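Local coordinates for class II aldolase/adducin N-terminal domain-containing protein (Thermoplasma acidophilum, PDB 3M4R), which is of unknown function but binds zinc through a class II aldolase-type domain, the N-terminal part of a longer, probable oxidoreductase of the short-chain dehydrogenase family, at residues 6-11 with 24-29; 17-22 with 125-130; 74-79 with 111-116; 84-89 with 164-169; 179-184 with 201-206. All coordinates share one frame; numbering follows the deposited sequence. Where two conformers were deposited one is given.

Contact 1 is a surface contact, laying the N-terminal arm on the end of helix 16-28; contact 2 uses the same helix but is buried, packing it on strand 127-131. Contacts 2, 3 and 5 all reach the central sheet, contact 3 at edge strand 75-79 and contact 5 at strand 182-185. Contacts 2 and 3 also share the zinc ion, through His130 and Glu116. Contact 4, likewise buried, joins helical segments across the chain's centre from contacts 1 and 2. The chemistry varies with place: apolar in contact 1, a carboxylate against a phenyl ring in contact 2, a hydroxyl bond in contact 3, carbonyls at a ring edge in contact 4, a salt bridge in contact 5.

Contact 1: residues 6-11 with 24-29; sequences NRWAET and SRLIGS
Ser29, which faces the guanidinium of Arg7, donates from OG to Arg25 O at 2.9 Å in one of its two conformers, so the bond is not certain in the other. The donor stands 37° out of the carbonyl plane, above it rather than on a lone pair, and ties Ser29 to the residue four earlier. Here the N-terminal arm of the chain lies against helix 16-28, the first helix of this class II aldolase-type structure. Arg7 NH2 lies 4.0 Å from Ser29 O, too far for a hydrogen bond; its guanidinium also has a long, weak ion pair with Asp30. The closer packing is apolar. Both Leu26 methyls lie near Arg7 O, CD2 also coming to 4.0 Å from Arg7 CB, while CD1 goes on to Trp8. From the helix 197-215 side, Tyr201 touches Leu26 and binds Arg7 N through its hydroxyl. The Trp8 ring packs edge-to-face with Tyr22, and the Trp8 and Leu26 side chains meet at about a right angle, with Leu26 CD1 3.7 Å from Trp8 CE3.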
# COMPACT_ATOMS: atom_id res chain seq x y z
N ASN A 6 -14.94 -6.53 -9.49
CA ASN A 6 -14.32 -5.20 -9.53
C ASN A 6 -15.39 -4.09 -9.39
O ASN A 6 -16.15 -3.82 -10.33
CB ASN A 6 -13.58 -5.04 -10.86
CG ASN A 6 -12.76 -3.77 -10.93
OD1 ASN A 6 -13.28 -2.67 -10.79
ND2 ASN A 6 -11.47 -3.93 -11.18
N ARG A 7 -15.42 -3.46 -8.22
CA ARG A 7 -16.53 -2.59 -7.84
C ARG A 7 -16.30 -1.07 -8.03
O ARG A 7 -17.03 -0.26 -7.44
CB ARG A 7 -16.91 -2.87 -6.38
CG ARG A 7 -16.98 -4.36 -6.01
CD ARG A 7 -17.47 -4.58 -4.56
NE ARG A 7 -16.88 -5.78 -3.93
CZ ARG A 7 -17.23 -6.29 -2.74
NH1 ARG A 7 -16.61 -7.38 -2.27
NH2 ARG A 7 -18.18 -5.72 -2.00
N TRP A 8 -15.32 -0.67 -8.84
CA TRP A 8 -14.95 0.77 -8.94
C TRP A 8 -15.96 1.48 -9.82
O TRP A 8 -16.06 1.15 -11.00
CB TRP A 8 -13.53 0.95 -9.50
CG TRP A 8 -12.98 2.36 -9.36
CD1 TRP A 8 -13.29 3.43 -10.14
CD2 TRP A 8 -12.01 2.84 -8.40
NE1 TRP A 8 -12.60 4.54 -9.73
CE2 TRP A 8 -11.81 4.21 -8.66
CE3 TRP A 8 -11.32 2.24 -7.35
CZ2 TRP A 8 -10.94 5.00 -7.92
CZ3 TRP A 8 -10.44 3.04 -6.60
CH2 TRP A 8 -10.27 4.40 -6.88
N ALA A 9 -16.71 2.43 -9.26
CA ALA A 9 -17.82 3.08 -9.98
C ALA A 9 -17.58 4.57 -10.31
O ALA A 9 -17.96 5.04 -11.37
CB ALA A 9 -19.15 2.90 -9.20
N GLU A 10 -16.94 5.31 -9.41
CA GLU A 10 -16.78 6.75 -9.62
C GLU A 10 -15.82 7.13 -10.75
O GLU A 10 -15.10 6.30 -11.29
CB GLU A 10 -16.33 7.41 -8.32
CG GLU A 10 -17.32 7.25 -7.17
CD GLU A 10 -18.67 7.82 -7.50
OE1 GLU A 10 -18.74 8.96 -8.03
OE2 GLU A 10 -19.66 7.11 -7.23
N THR A 11 -15.86 8.39 -11.13
CA THR A 11 -14.81 8.93 -11.98
C THR A 11 -14.32 10.28 -11.46
O THR A 11 -13.13 10.58 -11.56
CB THR A 11 -15.26 9.02 -13.47
OG1 THR A 11 -16.54 9.66 -13.57
CG2 THR A 11 -15.36 7.61 -14.11
N SER A 24 -10.07 2.83 -0.55
CA SER A 24 -9.89 2.13 0.72
C SER A 24 -11.17 1.44 1.09
O SER A 24 -11.18 0.29 1.46
CB SER A 24 -9.50 3.12 1.78
OG SER A 24 -8.25 3.67 1.42
N ARG A 25 -12.26 2.17 0.98
CA ARG A 25 -13.58 1.59 1.29
C ARG A 25 -13.89 0.35 0.45
O ARG A 25 -14.37 -0.65 0.98
CB ARG A 25 -14.65 2.65 1.15
CG ARG A 25 -14.57 3.70 2.25
CD ARG A 25 -15.44 4.88 1.92
NE ARG A 25 -15.44 5.84 3.00
CZ ARG A 25 -16.15 6.97 3.02
NH1 ARG A 25 -16.99 7.26 2.04
NH2 ARG A 25 -16.08 7.78 4.07
N LEU A 26 -13.61 0.40 -0.85
CA LEU A 26 -13.84 -0.75 -1.75
C LEU A 26 -13.03 -1.97 -1.32
O LEU A 26 -13.55 -3.03 -1.23
CB LEU A 26 -13.45 -0.40 -3.18
CG LEU A 26 -14.40 0.54 -3.94
CD1 LEU A 26 -13.96 0.60 -5.39
CD2 LEU A 26 -15.84 0.09 -3.86
N ILE A 27 -11.75 -1.78 -1.02
CA ILE A 27 -10.89 -2.86 -0.59
C ILE A 27 -11.35 -3.44 0.75
O ILE A 27 -11.38 -4.66 0.92
CB ILE A 27 -9.45 -2.35 -0.41
CG1 ILE A 27 -8.83 -2.01 -1.76
CG2 ILE A 27 -8.58 -3.36 0.33
CD1 ILE A 27 -8.94 -3.07 -2.77
N GLY A 28 -11.66 -2.57 1.72
CA GLY A 28 -12.10 -3.02 3.05
C GLY A 28 -13.50 -3.60 3.04
O GLY A 28 -13.93 -4.19 4.02
N SER A 29 -14.22 -3.44 1.94
CA SER A 29 -15.55 -4.01 1.83
C SER A 29 -15.51 -5.50 1.44
O SER A 29 -16.51 -6.20 1.61
CB SER A 29 -16.40 -3.21 0.85
OG SER A 29 -16.85 -2.03 1.47

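Contact 2: residues 17-22 with 125-130. With ZN (zinc ion), chain B.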
# COMPACT_ATOMS: atom_id res chain seq x y z
N ILE A 17 -7.48 13.07 -1.34
CA ILE A 17 -7.92 12.30 -0.17
C ILE A 17 -9.29 11.62 -0.41
O ILE A 17 -9.49 10.46 -0.03
CB ILE A 17 -7.86 13.16 1.12
CG1 ILE A 17 -6.38 13.34 1.55
CG2 ILE A 17 -8.65 12.49 2.25
CD1 ILE A 17 -6.11 14.50 2.60
N ASP A 18 -10.23 12.32 -1.02
CA ASP A 18 -11.51 11.69 -1.37
C ASP A 18 -11.30 10.45 -2.23
O ASP A 18 -11.96 9.43 -2.03
CB ASP A 18 -12.49 12.65 -2.08
CG ASP A 18 -12.92 13.83 -1.22
OD1 ASP A 18 -12.93 13.71 0.01
OD2 ASP A 18 -13.25 14.90 -1.78
N GLU A 19 -10.37 10.54 -3.18
CA GLU A 19 -10.09 9.39 -4.06
C GLU A 19 -9.50 8.18 -3.30
O GLU A 19 -9.97 7.07 -3.48
CB GLU A 19 -9.14 9.79 -5.20
CG GLU A 19 -8.85 8.65 -6.19
CD GLU A 19 -8.27 9.17 -7.51
OE1 GLU A 19 -8.15 10.38 -7.64
OE2 GLU A 19 -7.88 8.39 -8.38
N VAL A 20 -8.50 8.40 -2.46
CA VAL A 20 -7.90 7.32 -1.67
C VAL A 20 -8.89 6.74 -0.67
O VAL A 20 -8.85 5.53 -0.44
CB VAL A 20 -6.57 7.75 -0.92
CG1 VAL A 20 -6.83 8.55 0.38
CG2 VAL A 20 -5.69 6.49 -0.65
N VAL A 21 -9.79 7.57 -0.11
CA VAL A 21 -10.83 7.09 0.84
C VAL A 21 -11.74 6.12 0.07
O VAL A 21 -12.06 5.02 0.54
CB VAL A 21 -11.65 8.26 1.48
CG1 VAL A 21 -13.01 7.78 2.05
CG2 VAL A 21 -10.82 9.01 2.60
N TYR A 22 -12.14 6.53 -1.11
CA TYR A 22 -13.00 5.71 -1.95
C TYR A 22 -12.41 4.35 -2.23
O TYR A 22 -13.05 3.34 -2.01
CB TYR A 22 -13.32 6.44 -3.24
CG TYR A 22 -14.26 5.65 -4.09
CD1 TYR A 22 -15.59 5.50 -3.73
CD2 TYR A 22 -13.81 5.01 -5.25
CE1 TYR A 22 -16.45 4.77 -4.51
CE2 TYR A 22 -14.65 4.28 -6.02
CZ TYR A 22 -15.98 4.15 -5.65
OH TYR A 22 -16.81 3.40 -6.45
N TYR A 125 4.70 5.73 -7.28
CA TYR A 125 3.42 5.92 -7.91
C TYR A 125 2.55 6.71 -6.94
O TYR A 125 2.69 6.62 -5.70
CB TYR A 125 2.76 4.57 -8.22
CG TYR A 125 2.94 4.01 -9.64
CD1 TYR A 125 2.32 4.62 -10.73
CD2 TYR A 125 3.66 2.83 -9.87
CE1 TYR A 125 2.46 4.13 -12.06
CE2 TYR A 125 3.78 2.28 -11.18
CZ TYR A 125 3.19 2.95 -12.28
OH TYR A 125 3.29 2.46 -13.59
N LYS A 126 1.67 7.54 -7.49
CA LYS A 126 0.83 8.40 -6.67
C LYS A 126 -0.01 7.58 -5.67
O LYS A 126 -0.07 7.94 -4.48
CB LYS A 126 -0.04 9.29 -7.55
CG LYS A 126 -0.81 10.35 -6.84
CD LYS A 126 -1.49 11.27 -7.82
CE LYS A 126 -2.46 12.23 -7.10
NZ LYS A 126 -1.74 13.34 -6.38
N PHE A 127 -0.66 6.53 -6.14
CA PHE A 127 -1.52 5.70 -5.28
C PHE A 127 -0.86 4.33 -5.08
O PHE A 127 -0.35 3.75 -6.01
CB PHE A 127 -2.92 5.46 -5.92
CG PHE A 127 -3.79 6.68 -5.92
CD1 PHE A 127 -3.63 7.67 -6.91
CD2 PHE A 127 -4.78 6.85 -4.96
CE1 PHE A 127 -4.42 8.80 -6.92
CE2 PHE A 127 -5.58 8.01 -4.96
CZ PHE A 127 -5.40 8.97 -5.94
N VAL A 128 -0.91 3.82 -3.86
CA VAL A 128 -0.40 2.50 -3.52
C VAL A 128 -1.45 1.84 -2.62
O VAL A 128 -2.01 2.46 -1.70
CB VAL A 128 0.93 2.60 -2.75
CG1 VAL A 128 1.42 1.22 -2.33
CG2 VAL A 128 2.01 3.34 -3.58
N MSE A 129 -1.67 0.55 -2.86
CA MSE A 129 -2.60 -0.25 -2.08
C MSE A 129 -1.93 -1.54 -1.65
O MSE A 129 -1.29 -2.23 -2.44
CB MSE A 129 -3.82 -0.55 -2.93
CG MSE A 129 -4.60 0.71 -3.23
SE MSE A 129 -6.17 0.24 -4.29
CE MSE A 129 -6.74 2.07 -4.50
N HIS A 130 -2.11 -1.87 -0.38
CA HIS A 130 -1.51 -3.02 0.25
C HIS A 130 -2.62 -3.81 0.96
O HIS A 130 -3.30 -3.25 1.80
CB HIS A 130 -0.50 -2.59 1.30
CG HIS A 130 0.16 -3.72 1.99
ND1 HIS A 130 0.47 -4.90 1.34
CD2 HIS A 130 0.54 -3.88 3.28
CE1 HIS A 130 1.04 -5.72 2.21
NE2 HIS A 130 1.07 -5.14 3.40
ZN ZN B . 1.36 -5.87 5.45
O HOH W 1 1.77 -6.53 7.32
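Glu19 lies obliquely against the CZ end of the Phe127 ring, the two side chains crossing at about a right angle. This is the tight part of the contact: Glu19 CD comes within 3.3 Å of Phe127 CZ, and Glu19 CG follows at 3.6 Å from Phe127 CE2. Carboxylate and ring planes are 34° apart, so it is not a stack. Glu19 gets there because its CG is trans to the backbone nitrogen (chi1 -177°) and the chain runs on extended. Its OE2 accepts from Gly197 N at the start of helix 197-215, which fixes the carboxylate beside the ring. An alanine in place of Glu19 would probably uncover the CZ end of Phe127 and leave Gly197 N without this acceptor. The Val20 side is looser: Val20 N sits in the ring plane, at the edge, 3.9 Å from Phe127 CE2, and Val20 CB stands 4.2 Å from that same carbon. Glu19 is partly exposed, whereas Val20 and Phe127 are buried, with Val43 of strand 40-48 touching both. Strand 127-131 sends Phe127 toward the helix and His130 to its other face, where His130 NE2 binds the zinc ion at 2.2 Å. Water 1, Glu116, His132 and His188 complete the site, a three-histidine, one-glutamate centre as in zinc aldolases of the AraD-like class II aldolase/adducin family, such as fuculose-phosphate aldolase.

Contact 3: residues 74-79 with 111-116. With ZN (zinc ion), chain B.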
# COMPACT_ATOMS: atom_id res chain seq x y z
N GLY A 74 -8.72 9.38 8.60
CA GLY A 74 -7.91 8.19 8.66
C GLY A 74 -6.63 8.23 7.89
O GLY A 74 -6.01 7.19 7.77
N PHE A 75 -6.26 9.38 7.32
CA PHE A 75 -5.06 9.50 6.53
C PHE A 75 -4.15 10.52 7.17
O PHE A 75 -4.49 11.70 7.25
CB PHE A 75 -5.37 9.82 5.07
CG PHE A 75 -5.96 8.64 4.38
CD1 PHE A 75 -7.34 8.39 4.47
CD2 PHE A 75 -5.13 7.66 3.83
CE1 PHE A 75 -7.89 7.20 3.92
CE2 PHE A 75 -5.68 6.48 3.28
CZ PHE A 75 -7.05 6.25 3.33
N THR A 76 -3.00 10.04 7.60
CA THR A 76 -2.04 10.87 8.37
C THR A 76 -1.01 11.32 7.35
O THR A 76 -0.56 10.52 6.49
CB THR A 76 -1.46 10.07 9.51
OG1 THR A 76 -2.46 9.95 10.56
CG2 THR A 76 -0.11 10.68 10.12
N GLY A 77 -0.64 12.60 7.43
CA GLY A 77 0.31 13.21 6.50
C GLY A 77 1.75 13.01 6.92
O GLY A 77 2.12 13.46 8.02
N ILE A 78 2.55 12.42 6.03
CA ILE A 78 3.98 12.20 6.24
C ILE A 78 4.75 12.96 5.19
O ILE A 78 4.44 12.91 3.99
CB ILE A 78 4.33 10.66 6.18
CG1 ILE A 78 3.53 9.88 7.23
CG2 ILE A 78 5.86 10.37 6.33
CD1 ILE A 78 3.82 10.20 8.73
N ARG A 79 5.74 13.71 5.62
CA ARG A 79 6.55 14.46 4.65
C ARG A 79 7.32 13.49 3.78
O ARG A 79 8.03 12.65 4.29
CB ARG A 79 7.55 15.38 5.36
CG ARG A 79 6.91 16.40 6.28
CD ARG A 79 7.92 17.28 7.04
NE ARG A 79 7.11 18.28 7.70
CZ ARG A 79 6.82 19.48 7.22
NH1 ARG A 79 7.37 19.93 6.09
NH2 ARG A 79 6.01 20.26 7.91
N PRO A 111 -3.60 10.79 14.18
CA PRO A 111 -3.34 9.41 14.62
C PRO A 111 -2.06 8.83 13.99
O PRO A 111 -1.67 9.22 12.89
CB PRO A 111 -4.59 8.65 14.18
CG PRO A 111 -5.66 9.73 13.93
CD PRO A 111 -4.85 10.88 13.40
N SER A 112 -1.39 7.94 14.73
CA SER A 112 -0.14 7.31 14.24
C SER A 112 -0.32 6.68 12.85
O SER A 112 -1.32 6.04 12.59
CB SER A 112 0.34 6.25 15.22
OG SER A 112 0.74 6.84 16.44
N PRO A 113 0.66 6.87 11.96
CA PRO A 113 0.59 6.32 10.64
C PRO A 113 0.85 4.80 10.67
O PRO A 113 1.50 4.29 11.59
CB PRO A 113 1.71 7.06 9.87
CG PRO A 113 2.71 7.35 10.93
CD PRO A 113 1.91 7.64 12.18
N SER A 114 0.30 4.11 9.68
CA SER A 114 0.56 2.68 9.46
C SER A 114 2.02 2.33 9.69
O SER A 114 2.90 3.03 9.19
CB SER A 114 0.22 2.29 8.01
OG SER A 114 0.51 0.91 7.75
N VAL A 115 2.28 1.27 10.45
CA VAL A 115 3.64 0.68 10.56
C VAL A 115 4.23 0.23 9.20
O VAL A 115 5.46 0.03 9.07
CB VAL A 115 3.73 -0.46 11.64
CG1 VAL A 115 3.33 0.07 13.01
CG2 VAL A 115 2.85 -1.71 11.28
N GLU A 116 3.40 0.14 8.15
CA GLU A 116 3.87 -0.20 6.80
C GLU A 116 4.05 0.98 5.89
O GLU A 116 4.14 0.80 4.67
CB GLU A 116 2.88 -1.21 6.15
CG GLU A 116 2.65 -2.36 7.10
CD GLU A 116 2.21 -3.65 6.45
OE1 GLU A 116 0.96 -3.87 6.44
OE2 GLU A 116 3.10 -4.44 6.01
ZN ZN B . 1.36 -5.87 5.45
O HOH W 1 1.77 -6.53 7.32
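The flat carbonyl group of Pro111 receives the Thr76 hydroxyl tilted 22° from its plane. The puckered ring of Pro113 takes Ile78 CD1 against its CB-CG margin, the nearer pair being Ile78 CD1 and Pro113 CG at 3.8 Å, while Thr76 CG2 comes to 4.1 Å from Pro113 CB. These contacts fix the loop before helix 117-121 to strand 75-79, an outermost strand of the class II aldolase domain's sheet within this chain. Thr76 and Ile78, two residues apart on the strand, both turn toward the loop. The polar link is short, Thr76 OG1 donating to Pro111 O at 2.6 Å. A chi1 of -75° puts OG1 opposite the carbonyl carbon and CG2 opposite the nitrogen, which is how one residue serves both prolines. OG1 is also hydrogen-bonded to Asn62 ND2, so the hydroxyl is gripped twice. A valine in place of Thr76 removes OG1 and would probably leave Pro111 O and Asn62 ND2 each without that partner. Further along the loop, Ser114 OG closes an ST turn by accepting from Glu116 N at 3.0 Å. The same Glu116 chelates the zinc ion through both carboxylate oxygens, OE1 and OE2 each at 2.3 Å, and OE1 is also hydrogen-bonded to Asn40 ND2.

Contact 4: residues 84-89 with 164-169; sequences LAAAKI and PGFTLA
A chi1 of -168° swings the Phe166 ring trans to its own main-chain nitrogen, and a chi2 of 72° turns it so that its far rim meets Ala86 and Ile89. Two carbonyl oxygens meet that rim, each near the ring plane: Ala86 O is 3.3 Å from Phe166 CZ, and Ile89 O is 3.4 Å from Phe166 CE2. With the oxygens at the edge rather than over a face, the weakly positive C-H rim points to negative atoms, a probably favourable electrostatic fit, though no hydrogen bond forms across the contact. Both oxygens have other partners. Ala86 O accepts from Ile89 N at 2.8 Å, an i to i+3 bond in the helically wound segment 84-89. Ile89 O receives a weak hydrogen bond from Lys170 NZ, and the same amine binds Ala87 O, so helix 166-175 also grips this segment with a charged group. The apolar contacts are looser, Ala86 CB lying 4.2 Å from Phe166 CE1 and Ile89 CG2 standing 4.3 Å from Phe166 CE2. Across these two segments the ring's nearest neighbours are thus backbone oxygens. Phe118 of helix 117-121 packs edge-to-face with Phe166 and touches Ala86, and Tyr100 of helix 94-103 lies against Ala86 and Ile89, so four helical elements converge here.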
# COMPACT_ATOMS: atom_id res chain seq x y z
N LEU A 84 11.59 9.75 2.10
CA LEU A 84 12.49 9.29 1.06
C LEU A 84 13.93 9.34 1.56
O LEU A 84 14.80 8.62 1.05
CB LEU A 84 12.36 10.16 -0.21
CG LEU A 84 11.17 9.89 -1.14
CD1 LEU A 84 11.14 10.92 -2.31
CD2 LEU A 84 11.20 8.45 -1.68
N ALA A 85 14.20 10.20 2.55
CA ALA A 85 15.57 10.29 3.07
C ALA A 85 15.92 9.04 3.83
O ALA A 85 17.07 8.74 3.99
CB ALA A 85 15.75 11.54 3.98
N ALA A 86 14.91 8.30 4.29
CA ALA A 86 15.11 7.05 5.04
C ALA A 86 15.71 5.94 4.18
O ALA A 86 16.27 4.97 4.72
CB ALA A 86 13.74 6.54 5.65
N ALA A 87 15.57 6.06 2.86
CA ALA A 87 16.07 5.04 1.93
C ALA A 87 17.56 4.85 2.05
O ALA A 87 18.07 3.78 1.75
CB ALA A 87 15.69 5.39 0.48
N LYS A 88 18.26 5.90 2.50
CA LYS A 88 19.70 5.87 2.80
C LYS A 88 20.03 5.01 3.99
O LYS A 88 21.15 4.60 4.15
CB LYS A 88 20.23 7.29 3.17
CG LYS A 88 20.64 8.19 2.00
CD LYS A 88 19.48 8.42 0.97
CE LYS A 88 20.02 8.55 -0.48
NZ LYS A 88 19.11 7.81 -1.43
N ILE A 89 19.06 4.78 4.87
CA ILE A 89 19.36 4.11 6.12
C ILE A 89 19.39 2.62 5.82
O ILE A 89 18.60 2.10 5.01
CB ILE A 89 18.36 4.47 7.21
CG1 ILE A 89 18.55 5.94 7.60
CG2 ILE A 89 18.50 3.57 8.42
CD1 ILE A 89 17.47 6.50 8.53
N PRO A 164 7.47 -8.24 8.11
CA PRO A 164 7.06 -6.85 7.91
C PRO A 164 7.97 -5.90 8.66
O PRO A 164 8.29 -6.17 9.80
CB PRO A 164 5.63 -6.82 8.45
CG PRO A 164 5.15 -8.24 8.19
CD PRO A 164 6.34 -9.06 8.57
N GLY A 165 8.42 -4.85 7.98
CA GLY A 165 9.29 -3.86 8.57
C GLY A 165 10.13 -3.15 7.54
O GLY A 165 9.83 -3.14 6.35
N PHE A 166 11.22 -2.57 8.00
CA PHE A 166 12.04 -1.69 7.19
C PHE A 166 12.83 -2.41 6.10
O PHE A 166 12.87 -1.95 4.94
CB PHE A 166 12.95 -0.84 8.11
CG PHE A 166 13.61 0.29 7.39
CD1 PHE A 166 12.89 1.38 6.99
CD2 PHE A 166 14.94 0.22 7.03
CE1 PHE A 166 13.51 2.41 6.29
CE2 PHE A 166 15.55 1.24 6.33
CZ PHE A 166 14.84 2.33 5.97
N THR A 167 13.42 -3.54 6.41
CA THR A 167 14.07 -4.35 5.35
C THR A 167 13.12 -4.74 4.22
O THR A 167 13.50 -4.67 3.03
CB THR A 167 14.82 -5.55 5.93
OG1 THR A 167 15.72 -5.06 6.93
CG2 THR A 167 15.67 -6.26 4.84
N LEU A 168 11.87 -5.07 4.56
CA LEU A 168 10.91 -5.42 3.56
C LEU A 168 10.74 -4.23 2.63
O LEU A 168 10.83 -4.39 1.41
CB LEU A 168 9.57 -5.85 4.20
CG LEU A 168 8.41 -5.97 3.21
CD1 LEU A 168 8.74 -7.07 2.19
CD2 LEU A 168 7.05 -6.26 3.94
N ALA A 169 10.58 -3.02 3.21
CA ALA A 169 10.35 -1.83 2.42
C ALA A 169 11.50 -1.53 1.50
O ALA A 169 11.27 -1.16 0.35
CB ALA A 169 9.97 -0.58 3.31

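Contact 5: residues 179-184 with 201-206; sequences GIDGIV and YDRHIN
Asp181 OD1 and Arg203 NE form a salt bridge at 3.0 Å, between segment 179-184 and helix 197-215. The hydrogen bond within it is weak, its N-H...O angle only 121°, and Arg203 NH2 is farther from Asp181 OD1 at 3.5 Å. Carboxylate and guanidinium planes lie 28° apart, but OD1 approaches obliquely and the pairing is one-sided, not a two-pronged fork. Arg203 has a second polar partner: NH1 donates to Phe193 O on the neighbouring strand 189-194, so its guanidinium spans from the Asp181 carboxylate to the backbone of that strand. Ile180 O lies over one face of the guanidinium, 4.4 Å from Arg203 CZ. Around this polar end the extended arginine chain packs on the backbone, with Asp181 O 3.5 Å from both Arg203 CB and Arg203 CD. Asp181 CB completes the packing at 3.9 Å from Arg203 CG. Asp181 O is buried without a hydrogen-bonding partner in the model, covered by aliphatic carbons. The weak angle suggests that the Asp181 link probably rests more on charge than on bond direction, while a hydrogen bond to Phe193 O and methylene packing also join the C-terminal helix to the sheet.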
# COMPACT_ATOMS: atom_id res chain seq x y z
N GLY A 179 6.59 -0.35 -15.41
CA GLY A 179 5.66 -1.16 -16.17
C GLY A 179 4.97 -2.34 -15.51
O GLY A 179 4.09 -2.93 -16.15
N ILE A 180 5.35 -2.72 -14.29
CA ILE A 180 4.69 -3.87 -13.61
C ILE A 180 3.36 -3.46 -13.01
O ILE A 180 3.12 -2.27 -12.79
CB ILE A 180 5.61 -4.55 -12.57
CG1 ILE A 180 5.94 -3.62 -11.39
CG2 ILE A 180 6.88 -4.99 -13.25
CD1 ILE A 180 6.58 -4.31 -10.20
N ASP A 181 2.47 -4.42 -12.76
CA ASP A 181 1.15 -4.15 -12.20
C ASP A 181 1.09 -4.41 -10.68
O ASP A 181 0.16 -3.98 -9.97
CB ASP A 181 0.09 -4.99 -12.88
CG ASP A 181 -0.09 -4.63 -14.37
OD1 ASP A 181 -0.07 -3.44 -14.73
OD2 ASP A 181 -0.26 -5.55 -15.17
N GLY A 182 2.09 -5.10 -10.15
CA GLY A 182 1.98 -5.51 -8.74
C GLY A 182 3.26 -6.13 -8.24
O GLY A 182 4.08 -6.57 -9.03
N ILE A 183 3.42 -6.12 -6.91
CA ILE A 183 4.48 -6.82 -6.22
C ILE A 183 3.83 -7.75 -5.20
O ILE A 183 3.05 -7.31 -4.36
CB ILE A 183 5.40 -5.87 -5.47
CG1 ILE A 183 6.13 -4.95 -6.46
CG2 ILE A 183 6.38 -6.67 -4.62
CD1 ILE A 183 7.05 -3.85 -5.75
N VAL A 184 4.14 -9.04 -5.32
CA VAL A 184 3.55 -10.10 -4.51
C VAL A 184 4.52 -10.44 -3.39
O VAL A 184 5.68 -10.67 -3.65
CB VAL A 184 3.30 -11.36 -5.33
CG1 VAL A 184 2.75 -12.50 -4.43
CG2 VAL A 184 2.33 -11.03 -6.46
N TYR A 201 -6.40 0.02 -7.89
CA TYR A 201 -7.50 -0.88 -7.53
C TYR A 201 -7.70 -1.97 -8.56
O TYR A 201 -7.75 -3.14 -8.25
CB TYR A 201 -8.82 -0.13 -7.43
CG TYR A 201 -9.99 -1.04 -7.09
CD1 TYR A 201 -10.12 -1.54 -5.80
CD2 TYR A 201 -10.94 -1.42 -8.04
CE1 TYR A 201 -11.17 -2.40 -5.46
CE2 TYR A 201 -12.01 -2.29 -7.71
CZ TYR A 201 -12.11 -2.76 -6.40
OH TYR A 201 -13.12 -3.61 -6.01
N ASP A 202 -7.86 -1.58 -9.81
CA ASP A 202 -8.12 -2.60 -10.85
C ASP A 202 -6.99 -3.64 -10.86
O ASP A 202 -7.23 -4.84 -11.04
CB ASP A 202 -8.27 -1.97 -12.25
CG ASP A 202 -9.58 -1.16 -12.43
OD1 ASP A 202 -10.54 -1.29 -11.61
OD2 ASP A 202 -9.67 -0.43 -13.46
N ARG A 203 -5.75 -3.18 -10.69
CA ARG A 203 -4.61 -4.08 -10.66
C ARG A 203 -4.70 -5.01 -9.48
O ARG A 203 -4.35 -6.20 -9.60
CB ARG A 203 -3.27 -3.35 -10.59
CG ARG A 203 -2.86 -2.68 -11.88
CD ARG A 203 -1.72 -1.68 -11.78
NE ARG A 203 -1.34 -1.27 -13.14
CZ ARG A 203 -0.71 -0.16 -13.48
NH1 ARG A 203 -0.34 0.70 -12.58
NH2 ARG A 203 -0.46 0.07 -14.76
N HIS A 204 -5.18 -4.50 -8.35
CA HIS A 204 -5.32 -5.34 -7.17
C HIS A 204 -6.33 -6.48 -7.40
O HIS A 204 -6.07 -7.65 -7.09
CB HIS A 204 -5.75 -4.51 -5.97
CG HIS A 204 -5.10 -4.94 -4.69
ND1 HIS A 204 -3.90 -4.40 -4.25
CD2 HIS A 204 -5.47 -5.84 -3.75
CE1 HIS A 204 -3.54 -5.00 -3.12
NE2 HIS A 204 -4.50 -5.85 -2.78
N ILE A 205 -7.50 -6.13 -7.93
CA ILE A 205 -8.56 -7.12 -8.15
C ILE A 205 -8.12 -8.17 -9.16
O ILE A 205 -8.27 -9.37 -8.90
CB ILE A 205 -9.88 -6.45 -8.61
CG1 ILE A 205 -10.44 -5.52 -7.52
CG2 ILE A 205 -10.93 -7.51 -9.02
CD1 ILE A 205 -10.55 -6.17 -6.14
N ASN A 206 -7.58 -7.72 -10.29
CA ASN A 206 -7.13 -8.62 -11.36
C ASN A 206 -6.17 -9.66 -10.83
O ASN A 206 -6.36 -10.84 -11.05
CB ASN A 206 -6.52 -7.80 -12.52
CG ASN A 206 -7.59 -7.25 -13.46
OD1 ASN A 206 -8.60 -7.94 -13.71
ND2 ASN A 206 -7.39 -6.05 -13.99